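PDB 4PMH: pectinesterase, which catalyses the hydrolysis of pectin methyl esters to methanol and de-esterified pectin, and probably serves in digesting plant cell walls. Local coordinates for residues N49-A54 / E78-P83; T150-K155 / L164-S169. All coordinates share one frame; numbering follows the deposited sequence.

Interaction 1: N49-A54 / E78-P83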
ATOM      1  N   ASN A  49     -14.606  -8.296  22.118  1.00 14.39           N
ATOM      2  CA  ASN A  49     -13.558  -9.325  22.220  1.00 14.87           C
ATOM      3  C   ASN A  49     -12.995  -9.768  20.867  1.00 14.64           C
ATOM      4  O   ASN A  49     -12.059 -10.566  20.840  1.00 15.96           O
ATOM      5  CB  ASN A  49     -14.045 -10.563  23.009  1.00 14.88           C
ATOM      6  CG  ASN A  49     -14.366 -10.248  24.466  1.00 15.64           C
ATOM      7  OD1 ASN A  49     -14.228  -9.108  24.909  1.00 15.61           O
ATOM      8  ND2 ASN A  49     -14.825 -11.250  25.200  1.00 14.49           N
ATOM      9  N   THR A  50     -13.601  -9.315  19.767  1.00 14.14           N
ATOM     10  CA  THR A  50     -12.963  -9.325  18.454  1.00 13.93           C
ATOM     11  C   THR A  50     -12.961  -7.880  17.943  1.00 13.37           C
ATOM     12  O   THR A  50     -13.791  -7.069  18.359  1.00 13.73           O
ATOM     13  CB  THR A  50     -13.709 -10.211  17.452  1.00 14.02           C
ATOM     14  OG1 THR A  50     -15.029  -9.703  17.258  1.00 13.54           O
ATOM     15  CG2 THR A  50     -13.787 -11.650  17.934  1.00 14.24           C
ATOM     16  N   ILE A  51     -12.048  -7.573  17.028  1.00 12.40           N
ATOM     17  CA  ILE A  51     -11.998  -6.243  16.428  1.00 12.03           C
ATOM     18  C   ILE A  51     -13.210  -6.043  15.527  1.00 11.84           C
ATOM     19  O   ILE A  51     -13.848  -4.974  15.551  1.00 12.02           O
ATOM     20  CB  ILE A  51     -10.692  -5.990  15.638  1.00 12.01           C
ATOM     21  CG1 ILE A  51      -9.459  -6.173  16.538  1.00 11.91           C
ATOM     22  CG2 ILE A  51     -10.710  -4.568  15.036  1.00 11.71           C
ATOM     23  CD1 ILE A  51      -8.184  -6.509  15.791  1.00 11.84           C
ATOM     24  N   GLN A  52     -13.551  -7.081  14.756  1.00 12.15           N
ATOM     25  CA  GLN A  52     -14.700  -7.020  13.844  1.00 12.04           C
ATOM     26  C   GLN A  52     -15.943  -6.579  14.614  1.00 11.97           C
ATOM     27  O   GLN A  52     -16.709  -5.773  14.115  1.00 12.03           O
ATOM     28  CB  GLN A  52     -14.961  -8.368  13.145  1.00 12.44           C
ATOM     29  CG  GLN A  52     -15.894  -8.244  11.931  1.00 13.06           C
ATOM     30  CD  GLN A  52     -15.354  -7.265  10.895  1.00 13.33           C
ATOM     31  OE1 GLN A  52     -14.216  -7.394  10.447  1.00 12.64           O
ATOM     32  NE2 GLN A  52     -16.152  -6.255  10.551  1.00 13.67           N
ATOM     33  N   ALA A  53     -16.134  -7.116  15.822  1.00 11.87           N
ATOM     34  CA  ALA A  53     -17.300  -6.769  16.639  1.00 12.22           C
ATOM     35  C   ALA A  53     -17.368  -5.282  16.972  1.00 11.48           C
ATOM     36  O   ALA A  53     -18.446  -4.707  16.998  1.00 11.13           O
ATOM     37  CB  ALA A  53     -17.346  -7.588  17.919  1.00 12.27           C
ATOM     38  N   ALA A  54     -16.225  -4.662  17.222  1.00 12.00           N
ATOM     39  CA  ALA A  54     -16.198  -3.222  17.504  1.00 12.48           C
ATOM     40  C   ALA A  54     -16.519  -2.432  16.223  1.00 12.72           C
ATOM     41  O   ALA A  54     -17.233  -1.454  16.270  1.00 12.63           O
ATOM     42  CB  ALA A  54     -14.851  -2.813  18.049  1.00 12.03           C
ATOM     43  N   GLU A  78      -6.794 -12.425  13.406  1.00 15.95           N
ATOM     44  CA  GLU A  78      -8.080 -12.189  12.795  1.00 16.51           C
ATOM     45  C   GLU A  78      -7.952 -11.223  11.645  1.00 14.84           C
ATOM     46  O   GLU A  78      -6.937 -10.566  11.507  1.00 14.34           O
ATOM     47  CB  GLU A  78      -9.072 -11.612  13.823  1.00 18.95           C
ATOM     48  CG  GLU A  78      -8.468 -10.724  14.888  1.00 20.90           C
ATOM     49  CD  GLU A  78      -9.371 -10.593  16.129  1.00 21.49           C
ATOM     50  OE1 GLU A  78     -10.316  -9.797  16.079  1.00 21.81           O
ATOM     51  OE2 GLU A  78      -9.128 -11.252  17.161  1.00 21.40           O
ATOM     52  N   VAL A  79      -8.979 -11.181  10.813  1.00 13.70           N
ATOM     53  CA  VAL A  79      -9.141 -10.105   9.843  1.00 13.57           C
ATOM     54  C   VAL A  79      -9.934  -8.950  10.437  1.00 13.17           C
ATOM     55  O   VAL A  79     -10.627  -9.105  11.456  1.00 14.34           O
ATOM     56  CB  VAL A  79      -9.850 -10.565   8.562  1.00 13.39           C
ATOM     57  CG1 VAL A  79      -8.985 -11.554   7.802  1.00 14.07           C
ATOM     58  CG2 VAL A  79     -11.231 -11.135   8.851  1.00 13.90           C
ATOM     59  N   VAL A  80      -9.834  -7.801   9.780  1.00 12.73           N
ATOM     60  CA  VAL A  80     -10.663  -6.622  10.071  1.00 12.19           C
ATOM     61  C   VAL A  80     -11.187  -6.104   8.742  1.00 12.22           C
ATOM     62  O   VAL A  80     -10.398  -5.723   7.869  1.00 11.28           O
ATOM     63  CB  VAL A  80      -9.846  -5.524  10.772  1.00 11.91           C
ATOM     64  CG1 VAL A  80     -10.728  -4.333  11.131  1.00 12.08           C
ATOM     65  CG2 VAL A  80      -9.155  -6.083  12.003  1.00 11.75           C
ATOM     66  N   TYR A  81     -12.508  -6.144   8.571  1.00 11.98           N
ATOM     67  CA  TYR A  81     -13.155  -5.767   7.329  1.00 12.36           C
ATOM     68  C   TYR A  81     -13.985  -4.531   7.614  1.00 12.52           C
ATOM     69  O   TYR A  81     -14.861  -4.554   8.489  1.00 12.41           O
ATOM     70  CB  TYR A  81     -14.082  -6.864   6.801  1.00 12.38           C
ATOM     71  CG  TYR A  81     -13.428  -8.104   6.205  1.00 13.09           C
ATOM     72  CD1 TYR A  81     -12.058  -8.211   6.044  1.00 13.42           C
ATOM     73  CD2 TYR A  81     -14.214  -9.173   5.771  1.00 13.82           C
ATOM     74  CE1 TYR A  81     -11.492  -9.351   5.503  1.00 14.01           C
ATOM     75  CE2 TYR A  81     -13.657 -10.312   5.203  1.00 13.78           C
ATOM     76  CZ  TYR A  81     -12.296 -10.394   5.080  1.00 14.32           C
ATOM     77  OH  TYR A  81     -11.726 -11.532   4.542  1.00 15.77           O
ATOM     78  N   ILE A  82     -13.690  -3.457   6.887  1.00 13.47           N
ATOM     79  CA  ILE A  82     -14.510  -2.235   6.940  1.00 14.18           C
ATOM     80  C   ILE A  82     -15.291  -2.132   5.643  1.00 14.52           C
ATOM     81  O   ILE A  82     -14.741  -1.719   4.632  1.00 14.77           O
ATOM     82  CB  ILE A  82     -13.699  -0.926   7.112  1.00 14.72           C
ATOM     83  CG1 ILE A  82     -12.547  -1.070   8.110  1.00 15.93           C
ATOM     84  CG2 ILE A  82     -14.647   0.221   7.452  1.00 14.61           C
ATOM     85  CD1 ILE A  82     -12.909  -1.102   9.572  1.00 16.59           C
ATOM     86  N   PRO A  83     -16.578  -2.524   5.651  1.00 15.29           N
ATOM     87  CA  PRO A  83     -17.413  -2.380   4.468  1.00 15.93           C
ATOM     88  C   PRO A  83     -17.800  -0.918   4.242  1.00 16.02           C
ATOM     89  O   PRO A  83     -17.666  -0.102   5.141  1.00 14.80           O
ATOM     90  CB  PRO A  83     -18.643  -3.219   4.813  1.00 15.81           C
ATOM     91  CG  PRO A  83     -18.769  -3.057   6.283  1.00 16.02           C
ATOM     92  CD  PRO A  83     -17.359  -2.994   6.806  1.00 16.22           C
TER
HETATM   93  O   HOH W   1     -10.422 -11.980  19.473  1.00 28.52           O
HETATM   94  O   HOH W   2     -11.778  -9.124  13.981  1.00 15.10           O
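Gln52 reaches from the first turn of helix 51-61 to strand 80-82 and reads the backbone of Tyr81 with both ends of its amide. OE1 accepts from Tyr81 N at 2.8 Å, in the carbonyl plane and on a lone pair, while NE2 of Gln52 gives a hydrogen to Tyr81 O at 3.0 Å. That oxygen lies 2° from the amide plane, so the two bonds fix the rotation of the flat group. The Gln52 side chain leaves with CG anti to the backbone N and then bends at chi2 (57°), which turns CD toward the strand. NE2 has a second partner in Asn56 OD1, one turn on in the same helix. The tight apolar part is the meeting of Ile51 CG2 with Val80 CG2 at 3.7 Å, the two side chains crossing at about a right angle. The other end of the contact is polar and hydrated. Glu78 OE1 accepts from Ile51 N at 3.0 Å, almost straight (171° at the hydrogen), while Thr50, the N-cap residue, accepts from Ala53 N through OG1. One water is held by three groups, accepting from Gln52 N and donating to Glu78 OE1 and Val79 O; a second donates to Glu78 OE2 at 2.7 Å and to Asn49 O, on the side where Asn49 is exposed and Thr50 partly so. The helix N terminus would probably stabilise the carboxylate as an anion. Farther along, Val55 of helix 51-61 packs on Val80 and Ile82, Tyr81 OH bonds to Tyr116 OH, and the Tyr81 side chain touches Met133 and Tyr134 of helix 131-138. Strand 80-82 is an outermost strand of its parallel sheet, beside strand 152-154; helix 51-61 lies against this edge strand, at the N-terminal end of the beta-helix.

Interaction 2: T150-K155 / L164-S169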
ATOM      1  N   THR A 150      -6.297 -10.379   2.131  1.00 12.00           N
ATOM      2  CA  THR A 150      -6.085  -9.151   2.907  1.00 11.77           C
ATOM      3  C   THR A 150      -6.441  -9.333   4.360  1.00 11.55           C
ATOM      4  O   THR A 150      -7.539  -9.794   4.671  1.00 10.99           O
ATOM      5  CB  THR A 150      -6.894  -7.962   2.348  1.00 11.79           C
ATOM      6  OG1 THR A 150      -6.470  -7.660   1.015  1.00 11.59           O
ATOM      7  CG2 THR A 150      -6.694  -6.718   3.215  1.00 11.90           C
ATOM      8  N   VAL A 151      -5.525  -8.953   5.245  1.00 11.43           N
ATOM      9  CA  VAL A 151      -5.771  -9.015   6.698  1.00 11.97           C
ATOM     10  C   VAL A 151      -6.665  -7.860   7.203  1.00 11.59           C
ATOM     11  O   VAL A 151      -7.633  -8.094   7.921  1.00 11.58           O
ATOM     12  CB  VAL A 151      -4.440  -9.111   7.487  1.00 12.13           C
ATOM     13  CG1 VAL A 151      -4.652  -8.964   8.984  1.00 12.60           C
ATOM     14  CG2 VAL A 151      -3.738 -10.418   7.151  1.00 12.74           C
ATOM     15  N   PHE A 152      -6.365  -6.638   6.781  1.00 11.55           N
ATOM     16  CA  PHE A 152      -7.152  -5.444   7.116  1.00 11.53           C
ATOM     17  C   PHE A 152      -7.635  -4.800   5.795  1.00 11.66           C
ATOM     18  O   PHE A 152      -6.834  -4.279   5.014  1.00 11.02           O
ATOM     19  CB  PHE A 152      -6.241  -4.501   7.898  1.00 11.54           C
ATOM     20  CG  PHE A 152      -6.941  -3.499   8.781  1.00 11.67           C
ATOM     21  CD1 PHE A 152      -7.744  -2.498   8.241  1.00 11.91           C
ATOM     22  CD2 PHE A 152      -6.685  -3.478  10.149  1.00 11.62           C
ATOM     23  CE1 PHE A 152      -8.342  -1.549   9.066  1.00 11.82           C
ATOM     24  CE2 PHE A 152      -7.262  -2.525  10.976  1.00 12.12           C
ATOM     25  CZ  PHE A 152      -8.092  -1.550  10.425  1.00 12.21           C
ATOM     26  N   TRP A 153      -8.951  -4.832   5.556  1.00 12.47           N
ATOM     27  CA  TRP A 153      -9.542  -4.516   4.258  1.00 12.92           C
ATOM     28  C   TRP A 153     -10.499  -3.322   4.406  1.00 12.88           C
ATOM     29  O   TRP A 153     -11.533  -3.434   5.042  1.00 12.37           O
ATOM     30  CB  TRP A 153     -10.305  -5.737   3.745  1.00 14.00           C
ATOM     31  CG  TRP A 153     -10.705  -5.695   2.287  1.00 15.87           C
ATOM     32  CD1 TRP A 153     -10.803  -4.597   1.471  1.00 16.38           C
ATOM     33  CD2 TRP A 153     -11.104  -6.816   1.492  1.00 17.35           C
ATOM     34  NE1 TRP A 153     -11.216  -4.970   0.215  1.00 16.60           N
ATOM     35  CE2 TRP A 153     -11.412  -6.330   0.205  1.00 17.54           C
ATOM     36  CE3 TRP A 153     -11.208  -8.191   1.740  1.00 19.19           C
ATOM     37  CZ2 TRP A 153     -11.806  -7.167  -0.830  1.00 19.69           C
ATOM     38  CZ3 TRP A 153     -11.617  -9.025   0.716  1.00 19.62           C
ATOM     39  CH2 TRP A 153     -11.904  -8.514  -0.559  1.00 20.05           C
ATOM     40  N   VAL A 154     -10.131  -2.181   3.829  1.00 13.09           N
ATOM     41  CA  VAL A 154     -10.893  -0.945   4.005  1.00 13.68           C
ATOM     42  C   VAL A 154     -11.617  -0.611   2.707  1.00 14.06           C
ATOM     43  O   VAL A 154     -10.972  -0.288   1.710  1.00 13.46           O
ATOM     44  CB  VAL A 154      -9.973   0.233   4.371  1.00 13.78           C
ATOM     45  CG1 VAL A 154     -10.786   1.503   4.597  1.00 14.48           C
ATOM     46  CG2 VAL A 154      -9.140  -0.095   5.590  1.00 13.94           C
ATOM     47  N   LYS A 155     -12.948  -0.703   2.739  1.00 15.28           N
ATOM     48  CA  LYS A 155     -13.833  -0.305   1.649  1.00 16.58           C
ATOM     49  C   LYS A 155     -14.723   0.883   2.006  1.00 16.75           C
ATOM     50  O   LYS A 155     -15.724   1.087   1.347  1.00 18.24           O
ATOM     51  CB  LYS A 155     -14.738  -1.484   1.254  1.00 18.17           C
ATOM     52  CG  LYS A 155     -13.981  -2.617   0.592  1.00 20.43           C
ATOM     53  CD  LYS A 155     -14.867  -3.823   0.298  1.00 22.34           C
ATOM     54  CE  LYS A 155     -15.551  -3.734  -1.061  1.00 25.32           C
ATOM     55  NZ  LYS A 155     -14.638  -4.053  -2.193  1.00 26.44           N
ATOM     56  N   LEU A 164      -0.715   1.043  15.139  1.00 11.67           N
ATOM     57  CA  LEU A 164      -0.890  -0.384  15.238  1.00 12.08           C
ATOM     58  C   LEU A 164      -0.136  -1.059  14.106  1.00 11.77           C
ATOM     59  O   LEU A 164       0.351  -0.397  13.178  1.00 11.78           O
ATOM     60  CB  LEU A 164      -2.392  -0.742  15.233  1.00 12.65           C
ATOM     61  CG  LEU A 164      -3.255  -0.236  14.076  1.00 13.33           C
ATOM     62  CD1 LEU A 164      -3.004  -1.052  12.810  1.00 13.74           C
ATOM     63  CD2 LEU A 164      -4.734  -0.276  14.436  1.00 14.06           C
ATOM     64  N   SER A 165      -0.025  -2.370  14.213  1.00 12.03           N
ATOM     65  CA  SER A 165       0.729  -3.169  13.262  1.00 12.19           C
ATOM     66  C   SER A 165      -0.210  -4.148  12.560  1.00 11.96           C
ATOM     67  O   SER A 165      -1.000  -4.849  13.209  1.00 12.05           O
ATOM     68  CB  SER A 165       1.822  -3.950  14.000  1.00 12.43           C
ATOM     69  OG  SER A 165       2.776  -3.104  14.639  1.00 12.13           O
ATOM     70  N   ILE A 166      -0.091  -4.235  11.242  1.00 11.70           N
ATOM     71  CA  ILE A 166      -0.855  -5.186  10.467  1.00 11.77           C
ATOM     72  C   ILE A 166       0.119  -6.053   9.703  1.00 12.13           C
ATOM     73  O   ILE A 166       0.999  -5.543   9.014  1.00 11.76           O
ATOM     74  CB  ILE A 166      -1.811  -4.506   9.442  1.00 11.39           C
ATOM     75  CG1 ILE A 166      -2.717  -3.462  10.119  1.00 11.52           C
ATOM     76  CG2 ILE A 166      -2.666  -5.544   8.751  1.00 11.08           C
ATOM     77  CD1 ILE A 166      -3.375  -2.490   9.165  1.00 11.53           C
ATOM     78  N   GLU A 167      -0.062  -7.362   9.796  1.00 12.61           N
ATOM     79  CA  GLU A 167       0.866  -8.286   9.194  1.00 13.47           C
ATOM     80  C   GLU A 167       0.159  -9.423   8.494  1.00 13.02           C
ATOM     81  O   GLU A 167      -0.761 -10.021   9.039  1.00 13.02           O
ATOM     82  CB  GLU A 167       1.785  -8.881  10.277  1.00 14.00           C
ATOM     83  CG  GLU A 167       2.649 -10.025   9.771  1.00 14.84           C
ATOM     84  CD  GLU A 167       3.631 -10.478  10.814  1.00 15.73           C
ATOM     85  OE1 GLU A 167       3.183 -10.760  11.942  1.00 15.69           O
ATOM     86  OE2 GLU A 167       4.841 -10.523  10.501  1.00 17.35           O
ATOM     87  N   ASN A 168       0.629  -9.740   7.293  1.00 13.59           N
ATOM     88  CA  ASN A 168       0.335 -11.036   6.689  1.00 13.65           C
ATOM     89  C   ASN A 168       1.676 -11.769   6.533  1.00 14.42           C
ATOM     90  O   ASN A 168       2.525 -11.401   5.722  1.00 13.78           O
ATOM     91  CB  ASN A 168      -0.415 -10.865   5.371  1.00 13.51           C
ATOM     92  CG  ASN A 168      -1.028 -12.166   4.867  1.00 12.89           C
ATOM     93  OD1 ASN A 168      -0.535 -13.267   5.162  1.00 12.13           O
ATOM     94  ND2 ASN A 168      -2.121 -12.045   4.113  1.00 12.34           N
ATOM     95  N   SER A 169       1.856 -12.798   7.346  1.00 15.95           N
ATOM     96  CA  SER A 169       3.170 -13.378   7.596  1.00 17.86           C
ATOM     97  C   SER A 169       3.507 -14.488   6.607  1.00 20.05           C
ATOM     98  O   SER A 169       4.527 -15.141   6.746  1.00 22.81           O
ATOM     99  CB  SER A 169       3.263 -13.904   9.028  1.00 18.34           C
ATOM    100  OG  SER A 169       2.318 -14.937   9.295  1.00 18.75           O
TER
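Ile166 meets Phe152 and Val151 with different branches of its side chain. CG1 stands anti to the carbonyl carbon (chi1 -53°), and the chain extends beyond it, chi2 163°, carrying CD1 to the phenyl ring; CD1 lies 3.6 Å from Phe152 CD2 and also touches CB and CG. The other branch, CG2, is anti to the backbone N; it rests against Phe152 CB at 3.8 Å and meets Val151 CG1 at 4.0 Å. Phe152 crosses Ile166 at about a right angle, whereas Val151 and Ile166 slide past each other in opposite directions. No hydrogen bond joins the segments. They belong to two different parallel sheets of the right-handed beta-helix of the pectinesterase family, and their inward side chains fill the core of the coil. An alanine in place of Ile166 would lack CG1, CG2 and CD1 and would probably open a gap beside the Phe152 ring and Val151 CG1, leaving the ring freer to shift. Val151 spreads its two methyls differently: CG1 is anti to the backbone N, and CG2, beside that nitrogen, lies 3.5 Å from Glu167 O and 3.8 Å from Asn168 CB. Asn168 has CG anti to its own N (chi1 -167°), at 4.0 Å from Val151 CG2; its ND2 lies 3.8 Å from the same methyl, a van der Waals contact. The same ND2 donates to Met107 O and Val179 O, so its NH2 group is held by two backbone carbonyls outside both segments. The Asn168 side chain lies about 8 Å from those of Gln177 and Asp200, by similarity a substrate-binding residue and the proton donor. Leu181, from strand 181-183, touches both Phe152 and Ile166, and Ile103, from strand 101-105, touches Val151 and Phe152.

Overall arrangement
From the N terminus, interaction 1 comes first: the chain starts helix 51-61, passes through strands 67-71 and 74-76, and returns at 78-83, closing a loop of 23 residues. It is complete before interaction 2 opens, so the two lie in series and neither nests nor crosses. Interaction 2 closes a shorter loop of eight residues, through strand 160-162, and joins two sheets of the beta-helix. Their centres are 11 Å apart, and they meet through neighbouring strands 80-82 and 152-154, where Ile82 N and Trp153 O are 2.8 Å apart, a probable hydrogen bond. Together they tie helix 51-61, through strand 80-82 and then strand 152-154, to strand 165-168 of another sheet.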